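Local atomic coordinates of cellulose biosynthesis protein BcsG (PDB entry 5OLT), a protein that is required for cellulose biosynthesis in Salmonella typhimurium, here represented by its zinc-binding extramembrane domain of the alkaline phosphatase family. Residues 105-110 with 157-162; 321-326 with 347-352. All blocks are in the same frame, centred on the assembly; numbering follows the deposited sequence. Where two conformers were deposited one is given.

How the contacts relate
From the N terminus, the chain first enters contact 1 on helix 102-110, a helix that starts at the zinc ligand Ser102. Contact 1 closes a loop of 46 intervening residues when helix 156-162 returns against 105-110, just after the edge strand 142-147 of the central mixed sheet. The chain then completes that sheet before helix 318-328 opens contact 2, whose shorter loop of 20 residues closes at 347-352, ahead of the C-terminal antiparallel sheet. The two loops follow one another in series and neither nest nor cross. The centres of contact 1 and contact 2 lie about 20 Å apart. Helix 318-328 touches helix 102-110 through Tyr318, on which Arg108 and Leu109 pack.

Contact 1: residues 105-110 with 157-162; sequences AAIRLL and LKEVRE
Glu159 is the first residue of helix 156-162 to meet helix 102-110: in the conformer given, its OE1 lies 3.7 Å from Ile107 CD1, and the two side chains cross at about a right angle. This is a van der Waals contact, since OE1 is hydrogen-bonded to the hydroxyl of Tyr123, which is consistent with the carboxylate being kept beside the isoleucine. Ile107 reaches across by its longer branch, with CG1 anti to the carbonyl carbon (chi1 -60°) and CD1 at the end. The segments 105-110 and 157-162 run in roughly the same direction, their axes crossing at -24° and coming within 9.4 Å. They belong to the alpha/beta core of an alkaline phosphatase-type fold, and Leu109 and Leu110 of the first helix rest on the central sheet through Phe213. One turn before Leu110, the side chain of Ala106 lies about 8 Å from the zinc ion. Val160 comes next and divides its two methyls between these residues: CG2 meets Ala106 CB at 4.1 Å, whereas CG1 approaches Leu110 CD1, also at 4.1 Å. The chi1 of 164° sets CG1 anti to the backbone N and CG2 beside it, which spreads the fork along the first helix.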
loop_
_atom_site.group_PDB
_atom_site.type_symbol
_atom_site.label_atom_id
_atom_site.label_comp_id
_atom_site.label_asym_id
_atom_site.label_seq_id
_atom_site.Cartn_x
_atom_site.Cartn_y
_atom_site.Cartn_z
ATOM N N ALA A 105 1.396 -8.986 2.713
ATOM C CA ALA A 105 1.098 -7.624 2.284
ATOM C C ALA A 105 2.095 -6.633 2.811
ATOM O O ALA A 105 2.540 -5.738 2.067
ATOM C CB ALA A 105 -0.295 -7.220 2.721
ATOM N N ALA A 106 2.420 -6.757 4.088
ATOM C CA ALA A 106 3.366 -5.825 4.705
ATOM C C ALA A 106 4.756 -5.985 4.093
ATOM O O ALA A 106 5.435 -4.992 3.800
ATOM C CB ALA A 106 3.422 -6.044 6.195
ATOM N N ILE A 107 5.187 -7.233 3.844
ATOM C CA ILE A 107 6.480 -7.444 3.221
ATOM C C ILE A 107 6.500 -6.848 1.804
ATOM O O ILE A 107 7.478 -6.204 1.420
ATOM C CB ILE A 107 6.822 -8.954 3.156
ATOM C CG1 ILE A 107 6.864 -9.562 4.575
ATOM C CG2 ILE A 107 8.201 -9.151 2.519
ATOM C CD1 ILE A 107 6.829 -11.083 4.532
ATOM N N ARG A 108 5.421 -7.035 1.030
ATOM C CA ARG A 108 5.367 -6.477 -0.317
ATOM C C ARG A 108 5.500 -4.941 -0.266
ATOM O O ARG A 108 6.205 -4.351 -1.068
ATOM C CB ARG A 108 4.091 -6.899 -1.017
ATOM C CG ARG A 108 4.095 -8.376 -1.405
ATOM C CD ARG A 108 2.825 -8.793 -2.146
ATOM N NE ARG A 108 2.911 -10.213 -2.549
ATOM C CZ ARG A 108 3.657 -10.664 -3.563
ATOM N NH1 ARG A 108 4.336 -9.835 -4.360
ATOM N NH2 ARG A 108 3.733 -11.991 -3.783
ATOM N N LEU A 109 4.795 -4.306 0.658
ATOM C CA LEU A 109 4.886 -2.855 0.791
ATOM C C LEU A 109 6.288 -2.412 1.221
ATOM O O LEU A 109 6.830 -1.438 0.673
ATOM C CB LEU A 109 3.853 -2.389 1.834
ATOM C CG LEU A 109 3.831 -0.890 2.205
ATOM C CD1 LEU A 109 3.754 0.043 1.013
ATOM C CD2 LEU A 109 2.632 -0.662 3.094
ATOM N N LEU A 110 6.893 -3.135 2.171
ATOM C CA LEU A 110 8.247 -2.795 2.611
ATOM C C LEU A 110 9.284 -3.010 1.501
ATOM O O LEU A 110 10.313 -2.320 1.470
ATOM C CB LEU A 110 8.623 -3.520 3.928
ATOM C CG LEU A 110 7.729 -3.046 5.086
ATOM C CD1 LEU A 110 7.823 -4.017 6.234
ATOM C CD2 LEU A 110 8.099 -1.647 5.545
ATOM N N LEU A 157 4.704 -9.040 13.618
ATOM C CA LEU A 157 5.860 -8.190 13.902
ATOM C C LEU A 157 7.169 -8.898 13.504
ATOM O O LEU A 157 8.055 -8.281 12.935
ATOM C CB LEU A 157 5.884 -7.777 15.380
ATOM C CG LEU A 157 7.059 -6.893 15.855
ATOM C CD1 LEU A 157 7.155 -5.608 15.036
ATOM C CD2 LEU A 157 6.900 -6.584 17.349
ATOM N N LYS A 158 7.265 -10.191 13.788
ATOM C CA LYS A 158 8.471 -10.946 13.357
ATOM C C LYS A 158 8.639 -10.915 11.825
ATOM O O LYS A 158 9.752 -10.729 11.346
ATOM C CB LYS A 158 8.435 -12.364 13.905
ATOM C CG LYS A 158 8.716 -12.431 15.399
ATOM C CD LYS A 158 8.629 -13.865 15.913
ATOM C CE LYS A 158 8.924 -13.937 17.405
ATOM N NZ LYS A 158 8.577 -15.279 17.951
ATOM N N GLU A 159 7.541 -11.069 11.060
ATOM C CA GLU A 159 7.621 -11.004 9.598
ATOM C C GLU A 159 8.060 -9.617 9.125
ATOM O O GLU A 159 8.923 -9.501 8.227
ATOM C CB GLU A 159 6.294 -11.420 8.923
ATOM C CG GLU A 159 5.883 -12.867 9.195
ATOM C CD GLU A 159 5.093 -13.502 8.063
ATOM O OE1 GLU A 159 4.775 -12.810 7.086
ATOM O OE2 GLU A 159 4.793 -14.711 8.137
ATOM N N VAL A 160 7.509 -8.567 9.736
ATOM C CA VAL A 160 7.909 -7.190 9.393
ATOM C C VAL A 160 9.413 -6.973 9.622
ATOM O O VAL A 160 10.076 -6.326 8.785
ATOM C CB VAL A 160 7.052 -6.176 10.209
ATOM C CG1 VAL A 160 7.643 -4.772 10.213
ATOM C CG2 VAL A 160 5.625 -6.159 9.676
ATOM N N ARG A 161 9.942 -7.494 10.743
ATOM C CA ARG A 161 11.380 -7.383 11.042
ATOM C C ARG A 161 12.241 -8.250 10.108
ATOM O O ARG A 161 13.190 -7.737 9.484
ATOM C CB ARG A 161 11.656 -7.757 12.506
ATOM C CG ARG A 161 10.990 -6.818 13.491
ATOM C CD ARG A 161 11.769 -6.772 14.792
ATOM N NE ARG A 161 11.387 -5.580 15.537
ATOM C CZ ARG A 161 10.778 -5.569 16.715
ATOM N NH1 ARG A 161 10.474 -6.705 17.341
ATOM N NH2 ARG A 161 10.479 -4.394 17.270
ATOM N N GLU A 162 11.879 -9.529 9.977
ATOM C CA GLU A 162 12.753 -10.513 9.320
ATOM C C GLU A 162 12.705 -10.475 7.813
ATOM O O GLU A 162 13.733 -10.577 7.137
ATOM C CB GLU A 162 12.430 -11.932 9.806
ATOM C CG GLU A 162 12.767 -12.164 11.276
ATOM C CD GLU A 162 12.508 -13.597 11.745
ATOM O OE1 GLU A 162 11.932 -14.420 10.987
ATOM O OE2 GLU A 162 12.887 -13.905 12.895
#

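Contact 2: residues 321-326 with 347-352; sequences ISELVV and NLPQTA
Leu348 and Pro349 lay their side chains against Glu323 and Leu324, two consecutive residues of helix 318-328. The closest packing lies around the aliphatic part of Glu323. Glu323 CB is 3.7 Å from Pro349 CD, and Glu323 CG lies 3.8 Å from Leu348 CD2. The methylene stem is thus covered from two directions, by CD of the proline ring and by a leucine methyl. Deeper in, the same Leu348 CD2 reaches Leu324, touching Leu324 CD2 at 3.9 Å and coming equally near to CG, with the two leucines at about a right angle to each other. Leu324 extends the apolar patch into the core, where it packs on Ile90 and Phe92 of strand 90-96 and on Met260 of strand 259-265. Here, then, a helix resting on the central mixed sheet of the alkaline phosphatase-type domain is overlaid by the irregular segment that leads from helix 341-345 to the C-terminal antiparallel sheet. No hydrogen bond joins the two segments directly. Away from the buried Leu324, the partly exposed Glu323 ends in its carboxylate. With CG anti to the backbone N (chi1 -179°), the chain bends at chi2 (62°), and OE2 forms a salt bridge with Arg327 one turn further along the helix. Arg327 in turn gives a weak hydrogen bond to the carbonyl of Asn347, so this looser side is joined through charged and polar groups. Past Pro349 the segment leaves the helix, and Gln350 is held through its backbone by Asp17 and Arg44.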
loop_
_atom_site.group_PDB
_atom_site.type_symbol
_atom_site.label_atom_id
_atom_site.label_comp_id
_atom_site.label_asym_id
_atom_site.label_seq_id
_atom_site.Cartn_x
_atom_site.Cartn_y
_atom_site.Cartn_z
ATOM N N ILE A 321 3.906 3.577 -5.505
ATOM C CA ILE A 321 4.115 4.312 -4.247
ATOM C C ILE A 321 5.592 4.671 -4.108
ATOM O O ILE A 321 5.949 5.827 -3.854
ATOM C CB ILE A 321 3.629 3.509 -3.020
ATOM C CG1 ILE A 321 2.136 3.140 -3.153
ATOM C CG2 ILE A 321 3.986 4.222 -1.708
ATOM C CD1 ILE A 321 1.174 4.308 -3.268
ATOM N N SER A 322 6.472 3.698 -4.359
ATOM C CA SER A 322 7.886 3.965 -4.305
ATOM C C SER A 322 8.275 5.079 -5.294
ATOM O O SER A 322 9.106 5.958 -4.947
ATOM C CB SER A 322 8.680 2.676 -4.533
ATOM O OG SER A 322 10.075 2.957 -4.449
ATOM N N GLU A 323 7.707 5.051 -6.506
ATOM C CA GLU A 323 8.023 6.127 -7.446
ATOM C C GLU A 323 7.580 7.495 -6.948
ATOM O O GLU A 323 8.331 8.465 -7.070
ATOM C CB GLU A 323 7.361 5.825 -8.785
ATOM C CG GLU A 323 7.636 6.863 -9.850
ATOM C CD GLU A 323 9.072 7.024 -10.219
ATOM O OE1 GLU A 323 9.857 6.059 -10.090
ATOM O OE2 GLU A 323 9.415 8.148 -10.687
ATOM N N LEU A 324 6.393 7.581 -6.343
ATOM C CA LEU A 324 5.974 8.870 -5.802
ATOM C C LEU A 324 6.895 9.333 -4.683
ATOM O O LEU A 324 7.212 10.543 -4.609
ATOM C CB LEU A 324 4.514 8.797 -5.296
ATOM C CG LEU A 324 3.458 8.806 -6.424
ATOM C CD1 LEU A 324 2.115 8.399 -5.854
ATOM C CD2 LEU A 324 3.363 10.176 -7.121
ATOM N N VAL A 325 7.377 8.404 -3.844
ATOM C CA VAL A 325 8.354 8.745 -2.813
ATOM C C VAL A 325 9.643 9.288 -3.432
ATOM O O VAL A 325 10.147 10.318 -2.960
ATOM C CB VAL A 325 8.606 7.569 -1.819
ATOM C CG1 VAL A 325 9.740 7.912 -0.832
ATOM C CG2 VAL A 325 7.301 7.240 -1.066
ATOM N N VAL A 326 10.193 8.630 -4.448
ATOM C CA VAL A 326 11.435 9.169 -4.965
ATOM C C VAL A 326 11.204 10.555 -5.596
ATOM O O VAL A 326 12.068 11.425 -5.434
ATOM C CB VAL A 326 12.142 8.156 -5.874
ATOM C CG1 VAL A 326 11.561 8.151 -7.268
ATOM C CG2 VAL A 326 13.635 8.403 -5.912
ATOM N N ASN A 347 3.043 9.063 -15.880
ATOM C CA ASN A 347 4.111 8.092 -16.144
ATOM C C ASN A 347 4.531 7.307 -14.912
ATOM O O ASN A 347 5.679 6.935 -14.764
ATOM C CB ASN A 347 5.318 8.768 -16.788
ATOM C CG ASN A 347 4.909 9.671 -17.921
ATOM O OD1 ASN A 347 4.863 10.903 -17.767
ATOM N ND2 ASN A 347 4.509 9.066 -19.027
ATOM N N LEU A 348 3.577 7.062 -14.029
ATOM C CA LEU A 348 3.868 6.199 -12.882
ATOM C C LEU A 348 3.914 4.762 -13.373
ATOM O O LEU A 348 3.238 4.399 -14.351
ATOM C CB LEU A 348 2.790 6.365 -11.800
ATOM C CG LEU A 348 2.733 7.704 -11.063
ATOM C CD1 LEU A 348 1.475 7.812 -10.210
ATOM C CD2 LEU A 348 3.974 7.947 -10.230
ATOM N N PRO A 349 4.711 3.944 -12.693
ATOM C CA PRO A 349 4.733 2.539 -13.133
ATOM C C PRO A 349 3.370 1.864 -13.000
ATOM O O PRO A 349 2.669 2.018 -11.988
ATOM C CB PRO A 349 5.736 1.880 -12.196
ATOM C CG PRO A 349 5.884 2.795 -11.064
ATOM C CD PRO A 349 5.560 4.193 -11.528
ATOM N N GLN A 350 3.005 1.120 -14.038
ATOM C CA GLN A 350 1.779 0.298 -14.015
ATOM C C GLN A 350 2.206 -1.120 -13.729
ATOM O O GLN A 350 3.318 -1.524 -14.100
ATOM C CB GLN A 350 1.049 0.311 -15.365
ATOM C CG GLN A 350 0.648 1.735 -15.743
ATOM C CD GLN A 350 -0.102 1.810 -17.041
ATOM O OE1 GLN A 350 -0.960 0.991 -17.327
ATOM N NE2 GLN A 350 0.174 2.868 -17.815
ATOM N N THR A 351 1.325 -1.864 -13.070
ATOM C CA THR A 351 1.627 -3.245 -12.688
ATOM C C THR A 351 0.365 -4.041 -12.915
ATOM O O THR A 351 -0.737 -3.630 -12.494
ATOM C CB THR A 351 2.030 -3.325 -11.195
ATOM O OG1 THR A 351 3.145 -2.444 -10.956
ATOM C CG2 THR A 351 2.431 -4.762 -10.821
ATOM N N ALA A 352 0.492 -5.174 -13.597
ATOM C CA ALA A 352 -0.671 -6.044 -13.803
ATOM C C ALA A 352 -1.177 -6.542 -12.439
ATOM O O ALA A 352 -0.363 -6.726 -11.497
ATOM C CB ALA A 352 -0.313 -7.223 -14.725
#